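Local coordinates for protein membrane-bound lysozyme inhibitor of C-type lysozyme (PDB 3F6Z) that specifically inhibits C-type lysozymes as a lipoprotein of the bacterial outer membrane, at residues R19-F31 with G95-R101. Sequence-based numbering, arbitrary orientation.
Sequences RSVDYKCENGRKF and GVACKER
C25 and C98 face each other as a non-hydrogen-bonded pair of antiparallel strands, and their sulfurs are joined in a disulfide, SG to SG 2.0 Å with a torsion of 93° about the S-S bond. Both residues point to one face of the sheet, and with each SG beside its own backbone N, anti to the carbonyl carbon (chi1 near -50° in both), the sulfurs meet. There C98 SG meets F31 CZ at 4.2 Å, obliquely to the ring, and V96 CG1 packs against C25 CB. Next to the bridge, K24 and K99 form a hydrogen-bonded pair: K24 N reaches K99 O at 3.1 Å, K99 N returns to K24 O at 3.0 Å, and a water links K24 O to K99 NZ. On the other side of the disulfide, E26 N gives a 2.8 Å bond to A97 O as the chain enters the type I turn from C25 to G28. At the far end E100 runs out extended, its CG lying 3.3 Å from V21 CG1 and also against CE1 of Y23. Its carboxylate forms a long salt bridge, OE1 to R19 NH2 3.5 Å, with the two planar groups 76° apart. A water joins E100 OE2 to Y23 OH, which also bonds Y35, while W74 meets the Y23 ring edge to face. Strand 96-100 pairs with strand 16-25 on one side and, through backbone bonds of V96 with L83 and C98 with A81, with 80-84 on the other, closing the eight-stranded antiparallel barrel. The last strand is therefore fastened covalently at C98, whereas the grip on the E100 carboxylate, by a long ion pair and water, is probably more yielding.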
loop_
_atom_site.group_PDB
_atom_site.type_symbol
_atom_site.label_atom_id
_atom_site.label_comp_id
_atom_site.label_asym_id
_atom_site.label_seq_id
_atom_site.Cartn_x
_atom_site.Cartn_y
_atom_site.Cartn_z
ATOM N N ARG B 19 0.416 -8.709 21.369
ATOM C CA ARG B 19 0.856 -10.086 21.270
ATOM C C ARG B 19 2.161 -10.225 20.489
ATOM O O ARG B 19 2.338 -9.602 19.442
ATOM C CB ARG B 19 -0.247 -10.898 20.602
ATOM C CG ARG B 19 0.070 -12.358 20.389
ATOM C CD ARG B 19 -1.017 -12.998 19.552
ATOM N NE ARG B 19 -0.632 -14.320 19.080
ATOM C CZ ARG B 19 -1.193 -14.924 18.039
ATOM N NH1 ARG B 19 -2.166 -14.316 17.367
ATOM N NH2 ARG B 19 -0.775 -16.127 17.663
ATOM N N SER B 20 3.077 -11.035 21.009
ATOM C CA SER B 20 4.356 -11.273 20.345
ATOM C C SER B 20 4.324 -12.662 19.731
ATOM O O SER B 20 3.936 -13.626 20.385
ATOM C CB SER B 20 5.510 -11.185 21.341
ATOM O OG SER B 20 5.647 -9.871 21.841
ATOM N N VAL B 21 4.731 -12.769 18.473
ATOM C CA VAL B 21 4.720 -14.058 17.802
ATOM C C VAL B 21 6.063 -14.346 17.141
ATOM O O VAL B 21 6.633 -13.482 16.467
ATOM C CB VAL B 21 3.592 -14.113 16.734
ATOM C CG1 VAL B 21 3.535 -15.494 16.102
ATOM C CG2 VAL B 21 2.248 -13.765 17.379
ATOM N N ASP B 22 6.568 -15.561 17.345
ATOM C CA ASP B 22 7.840 -15.957 16.756
ATOM C C ASP B 22 7.584 -16.664 15.436
ATOM O O ASP B 22 6.655 -17.460 15.326
ATOM C CB ASP B 22 8.607 -16.896 17.691
ATOM C CG ASP B 22 8.662 -16.382 19.116
ATOM O OD1 ASP B 22 9.011 -15.201 19.317
ATOM O OD2 ASP B 22 8.357 -17.165 20.037
ATOM N N TYR B 23 8.410 -16.365 14.439
ATOM C CA TYR B 23 8.274 -16.962 13.117
ATOM C C TYR B 23 9.596 -17.525 12.633
ATOM O O TYR B 23 10.661 -17.255 13.194
ATOM C CB TYR B 23 7.841 -15.918 12.071
ATOM C CG TYR B 23 6.430 -15.395 12.186
ATOM C CD1 TYR B 23 5.399 -15.925 11.403
ATOM C CD2 TYR B 23 6.124 -14.357 13.066
ATOM C CE1 TYR B 23 4.102 -15.429 11.497
ATOM C CE2 TYR B 23 4.831 -13.857 13.174
ATOM C CZ TYR B 23 3.825 -14.395 12.392
ATOM O OH TYR B 23 2.542 -13.916 12.542
ATOM N N LYS B 24 9.504 -18.293 11.556
ATOM C CA LYS B 24 10.655 -18.877 10.893
ATOM C C LYS B 24 10.231 -18.867 9.441
ATOM O O LYS B 24 9.153 -19.357 9.099
ATOM C CB LYS B 24 10.918 -20.309 11.358
ATOM C CG LYS B 24 12.076 -20.959 10.604
ATOM C CD LYS B 24 12.593 -22.183 11.317
ATOM C CE LYS B 24 13.799 -22.757 10.600
ATOM N NZ LYS B 24 14.414 -23.865 11.385
ATOM N N CYS B 25 11.067 -18.288 8.592
ATOM C CA CYS B 25 10.744 -18.192 7.178
ATOM C C CYS B 25 11.542 -19.172 6.340
ATOM O O CYS B 25 12.515 -19.767 6.808
ATOM C CB CYS B 25 10.975 -16.759 6.692
ATOM S SG CYS B 25 10.134 -15.511 7.730
ATOM N N GLU B 26 11.115 -19.325 5.094
ATOM C CA GLU B 26 11.735 -20.237 4.145
ATOM C C GLU B 26 13.191 -19.926 3.778
ATOM O O GLU B 26 13.811 -20.681 3.022
ATOM C CB GLU B 26 10.903 -20.271 2.864
ATOM C CG GLU B 26 11.190 -21.463 1.995
ATOM C CD GLU B 26 10.625 -21.314 0.609
ATOM O OE1 GLU B 26 9.460 -20.876 0.482
ATOM O OE2 GLU B 26 11.349 -21.645 -0.351
ATOM N N ASN B 27 13.732 -18.823 4.295
ATOM C CA ASN B 27 15.112 -18.444 3.992
ATOM C C ASN B 27 16.014 -18.611 5.207
ATOM O O ASN B 27 17.155 -18.146 5.229
ATOM C CB ASN B 27 15.168 -17.003 3.470
ATOM C CG ASN B 27 14.701 -15.983 4.490
ATOM O OD1 ASN B 27 13.854 -16.265 5.342
ATOM N ND2 ASN B 27 15.241 -14.775 4.396
ATOM N N GLY B 28 15.486 -19.294 6.216
ATOM C CA GLY B 28 16.243 -19.531 7.427
ATOM C C GLY B 28 15.976 -18.520 8.517
ATOM O O GLY B 28 16.013 -18.860 9.698
ATOM N N ARG B 29 15.706 -17.278 8.131
ATOM C CA ARG B 29 15.447 -16.222 9.101
ATOM C C ARG B 29 14.477 -16.636 10.194
ATOM O O ARG B 29 13.537 -17.400 9.958
ATOM C CB ARG B 29 14.891 -14.970 8.419
ATOM C CG ARG B 29 15.875 -14.186 7.571
ATOM C CD ARG B 29 15.332 -12.784 7.384
ATOM N NE ARG B 29 15.192 -12.114 8.677
ATOM C CZ ARG B 29 14.338 -11.127 8.934
ATOM N NH1 ARG B 29 13.526 -10.679 7.986
ATOM N NH2 ARG B 29 14.298 -10.584 10.144
ATOM N N LYS B 30 14.721 -16.116 11.389
ATOM C CA LYS B 30 13.883 -16.381 12.545
ATOM C C LYS B 30 13.809 -15.082 13.340
ATOM O O LYS B 30 14.834 -14.525 13.741
ATOM C CB LYS B 30 14.489 -17.493 13.402
ATOM C CG LYS B 30 14.820 -18.752 12.626
ATOM C CD LYS B 30 15.024 -19.949 13.548
ATOM C CE LYS B 30 15.416 -21.182 12.745
ATOM N NZ LYS B 30 15.350 -22.444 13.540
ATOM N N PHE B 31 12.592 -14.595 13.553
ATOM C CA PHE B 31 12.391 -13.351 14.281
ATOM C C PHE B 31 11.074 -13.359 15.023
ATOM O O PHE B 31 10.324 -14.322 14.963
ATOM C CB PHE B 31 12.414 -12.171 13.316
ATOM C CG PHE B 31 11.565 -12.375 12.097
ATOM C CD1 PHE B 31 12.082 -13.021 10.978
ATOM C CD2 PHE B 31 10.240 -11.952 12.074
ATOM C CE1 PHE B 31 11.285 -13.246 9.844
ATOM C CE2 PHE B 31 9.439 -12.175 10.949
ATOM C CZ PHE B 31 9.967 -12.824 9.832
ATOM N N GLY B 95 7.335 -13.311 -2.796
ATOM C CA GLY B 95 7.415 -13.055 -1.372
ATOM C C GLY B 95 7.973 -14.232 -0.597
ATOM O O GLY B 95 7.961 -15.364 -1.080
ATOM N N VAL B 96 8.458 -13.954 0.610
ATOM C CA VAL B 96 9.030 -14.964 1.498
ATOM C C VAL B 96 7.937 -15.573 2.380
ATOM O O VAL B 96 7.164 -14.847 3.014
ATOM C CB VAL B 96 10.107 -14.331 2.410
ATOM C CG1 VAL B 96 10.653 -15.362 3.382
ATOM C CG2 VAL B 96 11.223 -13.740 1.558
ATOM N N ALA B 97 7.878 -16.903 2.428
ATOM C CA ALA B 97 6.871 -17.602 3.227
ATOM C C ALA B 97 7.365 -17.914 4.642
ATOM O O ALA B 97 8.447 -18.475 4.821
ATOM C CB ALA B 97 6.455 -18.881 2.521
ATOM N N CYS B 98 6.563 -17.550 5.639
ATOM C CA CYS B 98 6.915 -17.772 7.042
ATOM C C CYS B 98 5.789 -18.474 7.793
ATOM O O CYS B 98 4.615 -18.377 7.424
ATOM C CB CYS B 98 7.206 -16.439 7.750
ATOM S SG CYS B 98 8.298 -15.269 6.872
ATOM N N LYS B 99 6.161 -19.166 8.864
ATOM C CA LYS B 99 5.218 -19.904 9.701
ATOM C C LYS B 99 5.432 -19.482 11.149
ATOM O O LYS B 99 6.547 -19.142 11.540
ATOM C CB LYS B 99 5.495 -21.407 9.627
ATOM C CG LYS B 99 5.585 -22.011 8.244
ATOM C CD LYS B 99 6.399 -23.309 8.296
ATOM C CE LYS B 99 6.539 -23.951 6.919
ATOM N NZ LYS B 99 6.939 -22.978 5.865
ATOM N N GLU B 100 4.372 -19.519 11.948
ATOM C CA GLU B 100 4.494 -19.190 13.359
ATOM C C GLU B 100 5.357 -20.270 14.015
ATOM O O GLU B 100 5.173 -21.453 13.736
ATOM C CB GLU B 100 3.119 -19.152 14.030
ATOM C CG GLU B 100 2.442 -17.794 13.961
ATOM C CD GLU B 100 1.118 -17.761 14.697
ATOM O OE1 GLU B 100 1.022 -18.388 15.774
ATOM O OE2 GLU B 100 0.181 -17.097 14.205
ATOM N N ARG B 101 6.297 -19.833 14.854
ATOM C CA ARG B 101 7.240 -20.671 15.611
ATOM C C ARG B 101 8.635 -20.072 15.579
ATOM O O ARG B 101 9.070 -19.541 16.617
ATOM C CB ARG B 101 7.326 -22.100 15.073
ATOM C CG ARG B 101 6.205 -23.028 15.513
ATOM C CD ARG B 101 6.086 -23.126 17.009
ATOM N NE ARG B 101 5.040 -24.071 17.398
ATOM C CZ ARG B 101 3.749 -23.933 17.110
ATOM N NH1 ARG B 101 3.320 -22.884 16.421
ATOM N NH2 ARG B 101 2.878 -24.847 17.520
ATOM O OXT ARG B 101 9.277 -20.134 14.510
HETATM O O HOH W 1 -3.051 -16.054 14.684
HETATM O O HOH W 2 9.235 -19.809 19.442
HETATM O O HOH W 3 0.658 -15.730 11.823
HETATM O O HOH W 4 9.496 -21.872 7.066
#